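PDB 4TQJ: lectin 2 from Agrocybe aegerita, which is a lectin that specifically recognises N-acetylglucosamine at the non-reducing ends of glycans, through a beta-propeller-type fold. Local coordinates for residues Y119-R124 and G183-V188; K137-S142 and T154-D159. The protein carries 1 engineered substitution. All coordinates share one frame; numbering follows the deposited sequence.

Interaction 1. Residues Y119-R124 and G183-V188; sequences YLADIR and GHLDIV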
loop_
_atom_site.group_PDB
_atom_site.type_symbol
_atom_site.label_atom_id
_atom_site.label_comp_id
_atom_site.label_asym_id
_atom_site.label_seq_id
_atom_site.Cartn_x
_atom_site.Cartn_y
_atom_site.Cartn_z
ATOM N N TYR A 119 -23.650 -7.345 1.882
ATOM C CA TYR A 119 -22.561 -6.375 1.762
ATOM C C TYR A 119 -21.689 -6.412 3.003
ATOM O O TYR A 119 -22.109 -6.894 4.055
ATOM C CB TYR A 119 -23.117 -4.956 1.680
ATOM C CG TYR A 119 -23.939 -4.609 0.454
ATOM C CD1 TYR A 119 -23.608 -5.086 -0.804
ATOM C CD2 TYR A 119 -25.035 -3.763 0.564
ATOM C CE1 TYR A 119 -24.374 -4.741 -1.926
ATOM C CE2 TYR A 119 -25.789 -3.413 -0.539
ATOM C CZ TYR A 119 -25.464 -3.904 -1.777
ATOM O OH TYR A 119 -26.215 -3.531 -2.873
ATOM N N LEU A 120 -20.483 -5.874 2.877
ATOM C CA LEU A 120 -19.600 -5.648 4.017
ATOM C C LEU A 120 -19.291 -4.166 4.096
ATOM O O LEU A 120 -18.853 -3.572 3.114
ATOM C CB LEU A 120 -18.300 -6.427 3.843
ATOM C CG LEU A 120 -18.506 -7.937 3.800
ATOM C CD1 LEU A 120 -17.336 -8.645 3.111
ATOM C CD2 LEU A 120 -18.763 -8.476 5.199
ATOM N N ALA A 121 -19.514 -3.571 5.263
ATOM C CA ALA A 121 -19.383 -2.124 5.403
ATOM C C ALA A 121 -19.177 -1.696 6.857
ATOM O O ALA A 121 -19.768 -2.260 7.772
ATOM C CB ALA A 121 -20.619 -1.430 4.821
ATOM N N ASP A 122 -18.344 -0.681 7.047
ATOM C CA ASP A 122 -18.092 -0.100 8.362
ATOM C C ASP A 122 -19.188 0.897 8.704
ATOM O O ASP A 122 -18.957 2.098 8.740
ATOM C CB ASP A 122 -16.732 0.591 8.358
ATOM C CG ASP A 122 -16.339 1.141 9.724
ATOM O OD1 ASP A 122 -17.017 0.837 10.731
ATOM O OD2 ASP A 122 -15.331 1.873 9.773
ATOM N N ILE A 123 -20.391 0.392 8.940
ATOM C CA ILE A 123 -21.546 1.256 9.161
ATOM C C ILE A 123 -21.499 1.983 10.502
ATOM O O ILE A 123 -22.246 2.938 10.718
ATOM C CB ILE A 123 -22.857 0.477 9.034
ATOM C CG1 ILE A 123 -22.775 -0.825 9.809
ATOM C CG2 ILE A 123 -23.150 0.136 7.567
ATOM C CD1 ILE A 123 -23.934 -1.734 9.525
ATOM N N ARG A 124 -20.620 1.543 11.397
ATOM C CA ARG A 124 -20.483 2.185 12.710
ATOM C C ARG A 124 -19.237 3.061 12.816
ATOM O O ARG A 124 -18.961 3.642 13.868
ATOM C CB ARG A 124 -20.512 1.138 13.829
ATOM C CG ARG A 124 -21.888 0.489 14.024
ATOM C CD ARG A 124 -21.868 -0.625 15.079
ATOM N NE ARG A 124 -20.995 -1.722 14.679
ATOM C CZ ARG A 124 -19.993 -2.195 15.418
ATOM N NH1 ARG A 124 -19.739 -1.678 16.620
ATOM N NH2 ARG A 124 -19.248 -3.188 14.954
ATOM N N GLY A 183 -21.043 11.315 7.800
ATOM C CA GLY A 183 -19.887 10.452 7.677
ATOM C C GLY A 183 -20.212 8.968 7.648
ATOM O O GLY A 183 -19.358 8.153 7.295
ATOM N N HIS A 184 -21.438 8.617 8.025
ATOM C CA HIS A 184 -21.858 7.223 8.112
ATOM C C HIS A 184 -22.680 6.800 6.895
ATOM O O HIS A 184 -23.406 7.609 6.307
ATOM C CB HIS A 184 -22.665 6.988 9.393
ATOM C CG HIS A 184 -21.840 7.015 10.645
ATOM N ND1 HIS A 184 -21.183 8.149 11.081
ATOM C CD2 HIS A 184 -21.563 6.047 11.549
ATOM C CE1 HIS A 184 -20.536 7.875 12.201
ATOM N NE2 HIS A 184 -20.752 6.607 12.507
ATOM N N LEU A 185 -22.580 5.524 6.529
ATOM C CA LEU A 185 -23.291 5.008 5.359
ATOM C C LEU A 185 -24.790 4.840 5.597
ATOM O O LEU A 185 -25.198 4.098 6.484
ATOM C CB LEU A 185 -22.702 3.671 4.937
ATOM C CG LEU A 185 -21.288 3.717 4.364
ATOM C CD1 LEU A 185 -20.779 2.310 4.126
ATOM C CD2 LEU A 185 -21.257 4.526 3.085
ATOM N N ASP A 186 -25.607 5.503 4.785
ATOM C CA ASP A 186 -27.057 5.354 4.888
ATOM C C ASP A 186 -27.566 4.322 3.893
ATOM O O ASP A 186 -26.811 3.869 3.037
ATOM C CB ASP A 186 -27.731 6.697 4.639
ATOM C CG ASP A 186 -27.072 7.808 5.420
ATOM O OD1 ASP A 186 -26.966 7.654 6.658
ATOM O OD2 ASP A 186 -26.631 8.799 4.799
ATOM N N ILE A 187 -28.834 3.941 4.029
ATOM C CA ILE A 187 -29.473 3.049 3.074
ATOM C C ILE A 187 -30.215 3.883 2.026
ATOM O O ILE A 187 -31.018 4.753 2.357
ATOM C CB ILE A 187 -30.472 2.090 3.758
ATOM C CG1 ILE A 187 -29.734 1.099 4.671
ATOM C CG2 ILE A 187 -31.313 1.360 2.702
ATOM C CD1 ILE A 187 -30.651 0.231 5.549
ATOM N N VAL A 188 -29.909 3.635 0.764
ATOM C CA VAL A 188 -30.583 4.303 -0.332
ATOM C C VAL A 188 -31.299 3.257 -1.166
ATOM O O VAL A 188 -30.651 2.412 -1.779
ATOM C CB VAL A 188 -29.587 5.027 -1.238
ATOM C CG1 VAL A 188 -30.326 5.680 -2.390
ATOM C CG2 VAL A 188 -28.784 6.055 -0.436
HETATM O O HOH W 1 -20.160 4.256 7.608
HETATM O O HOH W 2 -20.224 6.285 15.031
#
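Leu185 supplies the apolar half of this contact, meeting Ala121 and Ile123. With chi2 at 174°, its CD1 lies anti to CA and reaches 3.8 Å from Ala121 CB. Leu185 CB rests more loosely against the branch methyl CG2 of Ile123, at 4.4 Å. Ile5, on the short strand 4-5, touches both Ala121 and Leu185 and completes this small apolar patch.

The His184 ring makes the polar approach. Ile123 O sits at the ring edge, near its plane and 3.3 Å from CD2, while Arg124 O lies obliquely to the ring at 3.7 Å from NE2.

Two waters carry the hydrogen bonding. One donates to Asp122 O at 2.7 Å and accepts from Leu185 N at 2.9 Å. The other donates to Arg124 O at 3.2 Å and pairs with His184 NE2 at 2.6 Å. Asn200 adds a further link, its ND2 bonding to both Ile123 O and Leu185 O.

Asp122, centre of an inverse gamma turn, turns the chain off strand 117-121, and its carboxylate takes the amides of Thr126 and Gly127. Arg124 turns its CB from the other segment, and its NE makes a salt bridge with Asp130.

With no direct hydrogen bond between the two segments, neighbouring propeller blades meet here through one modest apolar patch and the His184 ring edge, with waters and the Asn200 amide serving the facing backbone groups.

Interaction 2. Residues K137-S142 and T154-D159; sequences KGVLVS and TLVLKD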
loop_
_atom_site.group_PDB
_atom_site.type_symbol
_atom_site.label_atom_id
_atom_site.label_comp_id
_atom_site.label_asym_id
_atom_site.label_seq_id
_atom_site.Cartn_x
_atom_site.Cartn_y
_atom_site.Cartn_z
ATOM N N LYS A 137 -36.967 -10.486 5.988
ATOM C CA LYS A 137 -37.759 -9.617 6.851
ATOM C C LYS A 137 -37.197 -8.199 6.957
ATOM O O LYS A 137 -37.754 -7.346 7.640
ATOM C CB LYS A 137 -37.888 -10.228 8.252
ATOM C CG LYS A 137 -38.539 -11.600 8.306
ATOM C CD LYS A 137 -38.701 -12.026 9.771
ATOM C CE LYS A 137 -38.834 -13.541 9.934
ATOM N NZ LYS A 137 -40.066 -14.089 9.302
ATOM N N GLY A 138 -36.080 -7.945 6.295
ATOM C CA GLY A 138 -35.513 -6.617 6.320
ATOM C C GLY A 138 -34.008 -6.628 6.296
ATOM O O GLY A 138 -33.400 -7.528 5.732
ATOM N N VAL A 139 -33.410 -5.603 6.893
ATOM C CA VAL A 139 -31.962 -5.453 6.910
ATOM C C VAL A 139 -31.408 -6.126 8.148
ATOM O O VAL A 139 -31.703 -5.711 9.264
ATOM C CB VAL A 139 -31.558 -3.980 6.978
ATOM C CG1 VAL A 139 -30.032 -3.831 6.964
ATOM C CG2 VAL A 139 -32.200 -3.211 5.845
ATOM N N LEU A 140 -30.621 -7.175 7.940
ATOM C CA LEU A 140 -29.982 -7.890 9.029
ATOM C C LEU A 140 -28.554 -7.409 9.139
ATOM O O LEU A 140 -27.849 -7.319 8.130
ATOM C CB LEU A 140 -29.965 -9.398 8.754
ATOM C CG LEU A 140 -31.217 -10.228 9.014
ATOM C CD1 LEU A 140 -31.719 -9.989 10.417
ATOM C CD2 LEU A 140 -32.300 -9.926 7.990
ATOM N N VAL A 141 -28.130 -7.097 10.357
ATOM C CA VAL A 141 -26.755 -6.693 10.603
ATOM C C VAL A 141 -26.110 -7.583 11.666
ATOM O O VAL A 141 -26.723 -7.891 12.689
ATOM C CB VAL A 141 -26.666 -5.214 11.036
ATOM C CG1 VAL A 141 -25.293 -4.899 11.612
ATOM C CG2 VAL A 141 -26.965 -4.301 9.866
ATOM N N SER A 142 -24.883 -8.016 11.407
ATOM C CA SER A 142 -24.071 -8.609 12.461
ATOM C C SER A 142 -22.885 -7.703 12.693
ATOM O O SER A 142 -22.063 -7.495 11.801
ATOM C CB SER A 142 -23.603 -10.024 12.111
ATOM O OG SER A 142 -22.421 -10.333 12.840
ATOM N N THR A 154 -28.872 -9.612 13.466
ATOM C CA THR A 154 -29.967 -8.901 14.093
ATOM C C THR A 154 -30.768 -8.094 13.081
ATOM O O THR A 154 -30.209 -7.343 12.266
ATOM C CB THR A 154 -29.419 -7.957 15.177
ATOM O OG1 THR A 154 -28.730 -8.726 16.176
ATOM C CG2 THR A 154 -30.532 -7.194 15.819
ATOM N N LEU A 155 -32.082 -8.248 13.128
ATOM C CA LEU A 155 -32.948 -7.466 12.261
ATOM C C LEU A 155 -32.955 -6.054 12.811
ATOM O O LEU A 155 -33.516 -5.813 13.873
ATOM C CB LEU A 155 -34.357 -8.065 12.250
ATOM C CG LEU A 155 -35.417 -7.446 11.336
ATOM C CD1 LEU A 155 -34.973 -7.479 9.880
ATOM C CD2 LEU A 155 -36.739 -8.190 11.493
ATOM N N VAL A 156 -32.310 -5.128 12.107
ATOM C CA VAL A 156 -32.171 -3.759 12.592
ATOM C C VAL A 156 -33.144 -2.780 11.942
ATOM O O VAL A 156 -33.325 -1.656 12.430
ATOM C CB VAL A 156 -30.727 -3.226 12.419
ATOM C CG1 VAL A 156 -29.736 -4.163 13.061
ATOM C CG2 VAL A 156 -30.409 -3.010 10.941
ATOM N N LEU A 157 -33.759 -3.206 10.844
ATOM C CA LEU A 157 -34.727 -2.379 10.139
ATOM C C LEU A 157 -35.679 -3.271 9.346
ATOM O O LEU A 157 -35.233 -4.083 8.532
ATOM C CB LEU A 157 -34.013 -1.409 9.197
ATOM C CG LEU A 157 -34.900 -0.368 8.504
ATOM C CD1 LEU A 157 -35.446 0.620 9.533
ATOM C CD2 LEU A 157 -34.139 0.373 7.414
ATOM N N LYS A 158 -36.983 -3.127 9.585
ATOM C CA LYS A 158 -37.978 -3.954 8.913
ATOM C C LYS A 158 -38.476 -3.321 7.614
ATOM O O LYS A 158 -39.641 -2.935 7.495
ATOM C CB LYS A 158 -39.149 -4.259 9.849
ATOM C CG LYS A 158 -38.750 -5.044 11.108
ATOM C CD LYS A 158 -39.981 -5.589 11.841
ATOM C CE LYS A 158 -39.594 -6.413 13.063
ATOM N NZ LYS A 158 -40.793 -6.895 13.822
ATOM N N ASP A 159 -37.579 -3.245 6.636
ATOM C CA ASP A 159 -37.861 -2.596 5.374
ATOM C C ASP A 159 -36.730 -2.956 4.422
ATOM O O ASP A 159 -35.695 -3.457 4.857
ATOM C CB ASP A 159 -37.910 -1.091 5.561
ATOM C CG ASP A 159 -38.819 -0.407 4.554
ATOM O OD1 ASP A 159 -39.157 -1.020 3.505
ATOM O OD2 ASP A 159 -39.184 0.759 4.815
#
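Val156 packs against Val139 and Val141 in the tight part of this contact. Its CG1 lies 3.8 Å from Val141 CB, the two side chains crossing at about a right angle, while CG2, held between the backbone N and the carbonyl carbon, approaches Val139 O at 3.4 Å. Four backbone bonds close the pair: Val139 N to Leu157 O, Val156 N to Val139 O, Thr154 N to Val141 O, and Val141 N to Thr154 O at 2.8 Å. This is the outer beta hairpin of a propeller blade, interrupted by a beta bulge: Val139 pairs with Leu157 but Leu140 already with Leu155, leaving Val156 as the extra residue. Val139 and Leu157 face Ile187 of the next blade. On the other face Leu140 CD1 presses on Leu155 CA at 3.4 Å, closer than usual for two carbons, and Phe104 lies against Leu140. The backbone stays tight at Gly138, whose CA is 3.4 Å from Leu157 O and whose backbone angles leave no room for a CB. The looser side is that of Lys137 and Lys158, whose side chains run out to solvent. There Leu155 CD1 meets Lys137 O, and its CD2 ends 4.0 Å from Lys137 CB.

From the N terminus, strand 4-5 comes first and forms the edge of the sheet that also holds strands 173-177 to 210-213. The chain then reaches 119-124, on the first strand of the sheet 117-157, and continues through 137-142 to 154-159, where interaction 2 closes a short hairpin loop. It next enters the following sheet, and 183-188 returns to 119-124, so interaction 1 closes a longer loop with interaction 2 nested inside it. The first contact joins two neighbouring blades; the second lies within one. Side chains of the two contacts touch: Ile187 CD1 lies 3.8 Å from Val139 CG2 across the blades, and Ile123 CD1 packs on Val141 CG2 within the same blade.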